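Local coordinates for fructose 1-phosphate kinase (Staphylococcus aureus, PDB 2JG5), which probably transfers a phosphate from ATP to fructose 1-phosphate, and perhaps to tagatose 6-phosphate, as a member of the pfkB carbohydrate kinase family, at residues S53-I67 and I76-R88. Sequence-based numbering, arbitrary orientation.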
loop_
_atom_site.group_PDB
_atom_site.type_symbol
_atom_site.label_atom_id
_atom_site.label_comp_id
_atom_site.label_asym_id
_atom_site.label_seq_id
_atom_site.Cartn_x
_atom_site.Cartn_y
_atom_site.Cartn_z
ATOM N N SER A 53 -5.734 -21.378 -16.026
ATOM C CA SER A 53 -5.535 -21.796 -14.660
ATOM C C SER A 53 -6.395 -20.873 -13.836
ATOM O O SER A 53 -6.746 -19.773 -14.274
ATOM C CB SER A 53 -4.068 -21.673 -14.246
ATOM O OG SER A 53 -3.686 -20.313 -14.137
ATOM N N THR A 54 -6.747 -21.335 -12.649
ATOM C CA THR A 54 -7.539 -20.554 -11.727
ATOM C C THR A 54 -6.737 -20.406 -10.464
ATOM O O THR A 54 -6.310 -21.400 -9.881
ATOM C CB THR A 54 -8.858 -21.276 -11.411
ATOM O OG1 THR A 54 -9.526 -21.558 -12.635
ATOM C CG2 THR A 54 -9.762 -20.423 -10.522
ATOM N N ALA A 55 -6.534 -19.163 -10.048
ATOM C CA ALA A 55 -5.799 -18.878 -8.824
ATOM C C ALA A 55 -6.650 -19.155 -7.583
ATOM O O ALA A 55 -7.744 -18.617 -7.419
ATOM C CB ALA A 55 -5.278 -17.445 -8.823
ATOM N N LEU A 56 -6.137 -20.027 -6.726
ATOM C CA LEU A 56 -6.734 -20.303 -5.428
ATOM C C LEU A 56 -5.809 -19.755 -4.356
ATOM O O LEU A 56 -4.681 -19.359 -4.654
ATOM C CB LEU A 56 -6.925 -21.807 -5.237
ATOM C CG LEU A 56 -7.782 -22.590 -6.230
ATOM C CD1 LEU A 56 -7.931 -24.016 -5.707
ATOM C CD2 LEU A 56 -9.139 -21.933 -6.461
ATOM N N GLY A 57 -6.285 -19.728 -3.116
ATOM C CA GLY A 57 -5.516 -19.163 -2.012
ATOM C C GLY A 57 -6.305 -18.125 -1.247
ATOM O O GLY A 57 -7.528 -18.122 -1.301
ATOM N N PHE A 58 -5.619 -17.216 -0.558
ATOM C CA PHE A 58 -6.322 -16.302 0.346
ATOM C C PHE A 58 -6.250 -14.842 -0.046
ATOM O O PHE A 58 -5.164 -14.307 -0.264
ATOM C CB PHE A 58 -5.837 -16.502 1.789
ATOM C CG PHE A 58 -5.891 -17.938 2.236
ATOM C CD1 PHE A 58 -4.745 -18.721 2.230
ATOM C CD2 PHE A 58 -7.102 -18.516 2.622
ATOM C CE1 PHE A 58 -4.806 -20.052 2.608
ATOM C CE2 PHE A 58 -7.163 -19.838 3.003
ATOM C CZ PHE A 58 -6.024 -20.607 3.002
ATOM N N ALA A 59 -7.416 -14.194 -0.131
ATOM C CA ALA A 59 -7.459 -12.742 -0.337
ATOM C C ALA A 59 -8.438 -12.039 0.605
ATOM O O ALA A 59 -9.462 -12.600 0.995
ATOM C CB ALA A 59 -7.748 -12.400 -1.784
ATOM N N GLY A 60 -8.104 -10.803 0.965
ATOM C CA GLY A 60 -8.909 -10.030 1.888
ATOM C C GLY A 60 -8.692 -8.540 1.736
ATOM O O GLY A 60 -7.636 -8.094 1.281
ATOM N N GLY A 61 -9.712 -7.785 2.134
ATOM C CA GLY A 61 -9.714 -6.342 2.047
ATOM C C GLY A 61 -9.623 -5.847 0.622
ATOM O O GLY A 61 -9.927 -6.571 -0.337
ATOM N N PHE A 62 -9.187 -4.604 0.486
ATOM C CA PHE A 62 -9.051 -3.998 -0.822
ATOM C C PHE A 62 -7.738 -4.386 -1.520
ATOM O O PHE A 62 -7.706 -4.508 -2.745
ATOM C CB PHE A 62 -9.277 -2.496 -0.728
ATOM C CG PHE A 62 -10.704 -2.126 -0.372
ATOM C CD1 PHE A 62 -11.735 -2.251 -1.316
ATOM C CD2 PHE A 62 -11.021 -1.651 0.899
ATOM C CE1 PHE A 62 -13.055 -1.907 -0.995
ATOM C CE2 PHE A 62 -12.335 -1.310 1.225
ATOM C CZ PHE A 62 -13.353 -1.439 0.271
ATOM N N PRO A 63 -6.658 -4.611 -0.747
ATOM C CA PRO A 63 -5.526 -5.314 -1.332
ATOM C C PRO A 63 -5.935 -6.632 -1.984
ATOM O O PRO A 63 -5.314 -7.041 -2.964
ATOM C CB PRO A 63 -4.637 -5.594 -0.119
ATOM C CG PRO A 63 -4.905 -4.468 0.782
ATOM C CD PRO A 63 -6.382 -4.225 0.650
ATOM N N GLY A 64 -6.975 -7.276 -1.447
ATOM C CA GLY A 64 -7.485 -8.542 -1.984
ATOM C C GLY A 64 -8.151 -8.338 -3.329
ATOM O O GLY A 64 -7.836 -9.031 -4.296
ATOM N N LYS A 65 -9.065 -7.368 -3.373
ATOM C CA LYS A 65 -9.755 -6.962 -4.583
ATOM C C LYS A 65 -8.779 -6.604 -5.705
ATOM O O LYS A 65 -8.970 -7.013 -6.852
ATOM C CB LYS A 65 -10.681 -5.768 -4.293
ATOM C CG LYS A 65 -11.698 -5.985 -3.162
ATOM C CD LYS A 65 -12.802 -6.972 -3.555
ATOM C CE LYS A 65 -14.007 -6.891 -2.610
ATOM N NZ LYS A 65 -15.293 -7.262 -3.311
ATOM N N PHE A 66 -7.735 -5.847 -5.376
ATOM C CA PHE A 66 -6.727 -5.461 -6.366
ATOM C C PHE A 66 -6.149 -6.663 -7.113
ATOM O O PHE A 66 -5.976 -6.627 -8.339
ATOM C CB PHE A 66 -5.587 -4.677 -5.706
ATOM C CG PHE A 66 -4.426 -4.399 -6.632
ATOM C CD1 PHE A 66 -4.408 -3.256 -7.420
ATOM C CD2 PHE A 66 -3.355 -5.290 -6.719
ATOM C CE1 PHE A 66 -3.340 -2.997 -8.282
ATOM C CE2 PHE A 66 -2.280 -5.037 -7.577
ATOM C CZ PHE A 66 -2.273 -3.887 -8.355
ATOM N N ILE A 67 -5.835 -7.712 -6.356
ATOM C CA ILE A 67 -5.299 -8.941 -6.918
ATOM C C ILE A 67 -6.309 -9.630 -7.845
ATOM O O ILE A 67 -5.943 -10.111 -8.934
ATOM C CB ILE A 67 -4.821 -9.887 -5.806
ATOM C CG1 ILE A 67 -3.589 -9.280 -5.122
ATOM C CG2 ILE A 67 -4.522 -11.277 -6.366
ATOM C CD1 ILE A 67 -2.911 -10.201 -4.130
ATOM N N ILE A 76 -7.062 -14.028 -16.261
ATOM C CA ILE A 76 -6.805 -15.174 -15.398
ATOM C C ILE A 76 -7.908 -15.267 -14.337
ATOM O O ILE A 76 -8.216 -14.287 -13.652
ATOM C CB ILE A 76 -5.390 -15.131 -14.768
ATOM C CG1 ILE A 76 -4.325 -15.071 -15.865
ATOM C CG2 ILE A 76 -5.161 -16.354 -13.889
ATOM C CD1 ILE A 76 -2.964 -14.594 -15.421
ATOM N N GLN A 77 -8.514 -16.445 -14.229
ATOM C CA GLN A 77 -9.578 -16.683 -13.260
ATOM C C GLN A 77 -8.991 -16.868 -11.870
ATOM O O GLN A 77 -7.820 -17.243 -11.724
ATOM C CB GLN A 77 -10.411 -17.915 -13.646
ATOM C CG GLN A 77 -11.078 -17.828 -15.005
ATOM C CD GLN A 77 -11.704 -19.150 -15.427
ATOM O OE1 GLN A 77 -11.210 -19.836 -16.336
ATOM N NE2 GLN A 77 -12.799 -19.518 -14.766
ATOM N N SER A 78 -9.806 -16.584 -10.856
ATOM C CA SER A 78 -9.430 -16.776 -9.469
ATOM C C SER A 78 -10.644 -17.142 -8.620
ATOM O O SER A 78 -11.783 -16.785 -8.931
ATOM C CB SER A 78 -8.724 -15.536 -8.905
ATOM O OG SER A 78 -9.634 -14.466 -8.681
ATOM N N ASN A 79 -10.393 -17.872 -7.544
ATOM C CA ASN A 79 -11.462 -18.283 -6.660
ATOM C C ASN A 79 -10.876 -18.303 -5.264
ATOM O O ASN A 79 -10.853 -19.333 -4.586
ATOM C CB ASN A 79 -12.022 -19.637 -7.102
ATOM C CG ASN A 79 -13.435 -19.897 -6.593
ATOM O OD1 ASN A 79 -14.081 -19.036 -5.992
ATOM N ND2 ASN A 79 -13.921 -21.107 -6.837
ATOM N N PHE A 80 -10.362 -17.132 -4.876
ATOM C CA PHE A 80 -9.736 -16.901 -3.579
ATOM C C PHE A 80 -10.723 -16.993 -2.428
ATOM O O PHE A 80 -11.891 -16.620 -2.564
ATOM C CB PHE A 80 -9.067 -15.520 -3.543
ATOM C CG PHE A 80 -7.815 -15.422 -4.370
ATOM C CD1 PHE A 80 -7.758 -14.564 -5.464
ATOM C CD2 PHE A 80 -6.689 -16.170 -4.045
ATOM C CE1 PHE A 80 -6.588 -14.454 -6.231
ATOM C CE2 PHE A 80 -5.521 -16.082 -4.802
ATOM C CZ PHE A 80 -5.468 -15.220 -5.898
ATOM N N ILE A 81 -10.235 -17.493 -1.298
ATOM C CA ILE A 81 -11.003 -17.556 -0.063
ATOM C C ILE A 81 -10.883 -16.207 0.623
ATOM O O ILE A 81 -9.762 -15.780 0.974
ATOM C CB ILE A 81 -10.464 -18.652 0.911
ATOM C CG1 ILE A 81 -10.390 -20.027 0.232
ATOM C CG2 ILE A 81 -11.262 -18.663 2.223
ATOM C CD1 ILE A 81 -11.745 -20.602 -0.222
ATOM N N GLU A 82 -12.027 -15.544 0.821
ATOM C CA GLU A 82 -12.058 -14.235 1.479
ATOM C C GLU A 82 -11.640 -14.394 2.930
ATOM O O GLU A 82 -12.262 -15.147 3.697
ATOM C CB GLU A 82 -13.450 -13.585 1.378
ATOM C CG GLU A 82 -13.514 -12.091 1.801
ATOM C CD GLU A 82 -14.932 -11.604 2.075
ATOM O OE1 GLU A 82 -15.517 -10.937 1.193
ATOM O OE2 GLU A 82 -15.476 -11.891 3.167
ATOM N N VAL A 83 -10.565 -13.712 3.292
ATOM C CA VAL A 83 -10.139 -13.637 4.687
ATOM C C VAL A 83 -10.455 -12.239 5.256
ATOM O O VAL A 83 -10.721 -11.303 4.500
ATOM C CB VAL A 83 -8.646 -14.059 4.874
ATOM C CG1 VAL A 83 -8.432 -15.471 4.337
ATOM C CG2 VAL A 83 -7.713 -13.111 4.158
ATOM N N ASP A 84 -10.439 -12.123 6.585
ATOM C CA ASP A 84 -10.935 -10.945 7.301
ATOM C C ASP A 84 -9.896 -9.817 7.444
ATOM O O ASP A 84 -10.219 -8.723 7.907
ATOM C CB ASP A 84 -11.446 -11.355 8.690
ATOM C CG ASP A 84 -12.467 -12.479 8.635
ATOM O OD1 ASP A 84 -13.333 -12.446 7.732
ATOM O OD2 ASP A 84 -12.406 -13.391 9.500
ATOM N N GLU A 85 -8.658 -10.088 7.050
ATOM C CA GLU A 85 -7.615 -9.059 7.059
ATOM C C GLU A 85 -7.029 -8.826 5.659
ATOM O O GLU A 85 -7.193 -9.654 4.753
ATOM C CB GLU A 85 -6.501 -9.426 8.048
ATOM C CG GLU A 85 -6.953 -9.483 9.498
ATOM C CD GLU A 85 -5.805 -9.616 10.467
ATOM O OE1 GLU A 85 -4.633 -9.637 10.032
ATOM O OE2 GLU A 85 -6.083 -9.708 11.675
ATOM N N ASP A 86 -6.324 -7.705 5.506
ATOM C CA ASP A 86 -5.784 -7.294 4.215
ATOM C C ASP A 86 -4.697 -8.199 3.655
ATOM O O ASP A 86 -3.752 -8.577 4.358
ATOM C CB ASP A 86 -5.267 -5.861 4.287
ATOM C CG ASP A 86 -6.385 -4.845 4.373
ATOM O OD1 ASP A 86 -7.568 -5.222 4.233
ATOM O OD2 ASP A 86 -6.083 -3.664 4.584
ATOM N N THR A 87 -4.844 -8.528 2.375
ATOM C CA THR A 87 -3.785 -9.159 1.594
ATOM C C THR A 87 -2.548 -8.280 1.755
ATOM O O THR A 87 -2.661 -7.048 1.789
ATOM C CB THR A 87 -4.197 -9.292 0.115
ATOM O OG1 THR A 87 -5.207 -10.306 -0.004
ATOM C CG2 THR A 87 -3.018 -9.673 -0.756
ATOM N N ARG A 88 -1.378 -8.897 1.893
ATOM C CA ARG A 88 -0.168 -8.116 2.204
ATOM C C ARG A 88 0.313 -7.240 1.060
ATOM O O ARG A 88 0.034 -7.521 -0.117
ATOM C CB ARG A 88 0.974 -9.001 2.710
ATOM C CG ARG A 88 1.401 -10.091 1.756
ATOM C CD ARG A 88 2.623 -10.802 2.272
ATOM N NE ARG A 88 2.901 -11.979 1.470
ATOM C CZ ARG A 88 4.076 -12.588 1.378
ATOM N NH1 ARG A 88 5.134 -12.125 2.029
ATOM N NH2 ARG A 88 4.189 -13.666 0.618
HETATM O O HOH W 1 -9.130 -20.414 -3.075
HETATM O O HOH W 2 -3.931 -12.360 1.318
HETATM O O HOH W 3 -11.857 -8.030 4.280
HETATM O O HOH W 4 -8.875 -3.142 2.908
#
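Ala55 and Ala59 in 53-67 pair in parallel with Ser78 and Glu82 in 76-88, so that strand 77-82 is bonded to both 54-56 and 58-59. Carbonyl and amide groups of the two alanines carry four of the bonds: Ala55 N to Gln77 O, Asn79 N to Ala55 O (2.8 Å), Ala59 N to Ile81 O and Val83 N to Ala59 O. Between them the chain turns a corner at Gly57; Ile81 N bonds to Gly57 O at 2.8 Å, while water 1 accepts from Gly57 N.

Beyond the strands Thr87 grips Gly60 through both its hydroxyl and its backbone N. With OG1 anti to its carbonyl carbon (chi1 -72°), Thr87 turns this hydroxyl onto Gly60 N, Thr87 OG1 lying 3.1 Å from it, and Thr87 N returns a nearly straight bond to Gly60 O (171° at the hydrogen). Water 2 links Thr87 OG1 to Phe58 O; water 4 ties Phe62 N to Asp86 OD1, while Asp86 OD2 forms a salt bridge with Lys33 NZ of the second subunit.

Phe80 is the hub of the side-chain contact. Ala55 O lies over the centre of one face of its ring, and Gly57 meets the edge; Ala55 CB meets Phe80 CZ at 3.7 Å, and the Ile67 side chain crosses that of Phe80 at about a right angle, Ile67 CG2 reaching Phe80 CE1. Ile67 CD1 presses tightly on Thr87 CG2 (3.4 Å). On the other side of the sheet, Phe58 runs alongside Ile81 and crosses Val83, Phe58 CD2 touching Val83 CG1 at 3.7 Å.

Helix 61-73 is the crossover from 58-59 to 77-82 and packs on the Ala55-Phe80 side through Leu71, while helix 110-120 covers Phe58 and Ile81. Strand 77-82 thus sits between 54-56 and 58-59 at one margin of the seven-stranded parallel sheet.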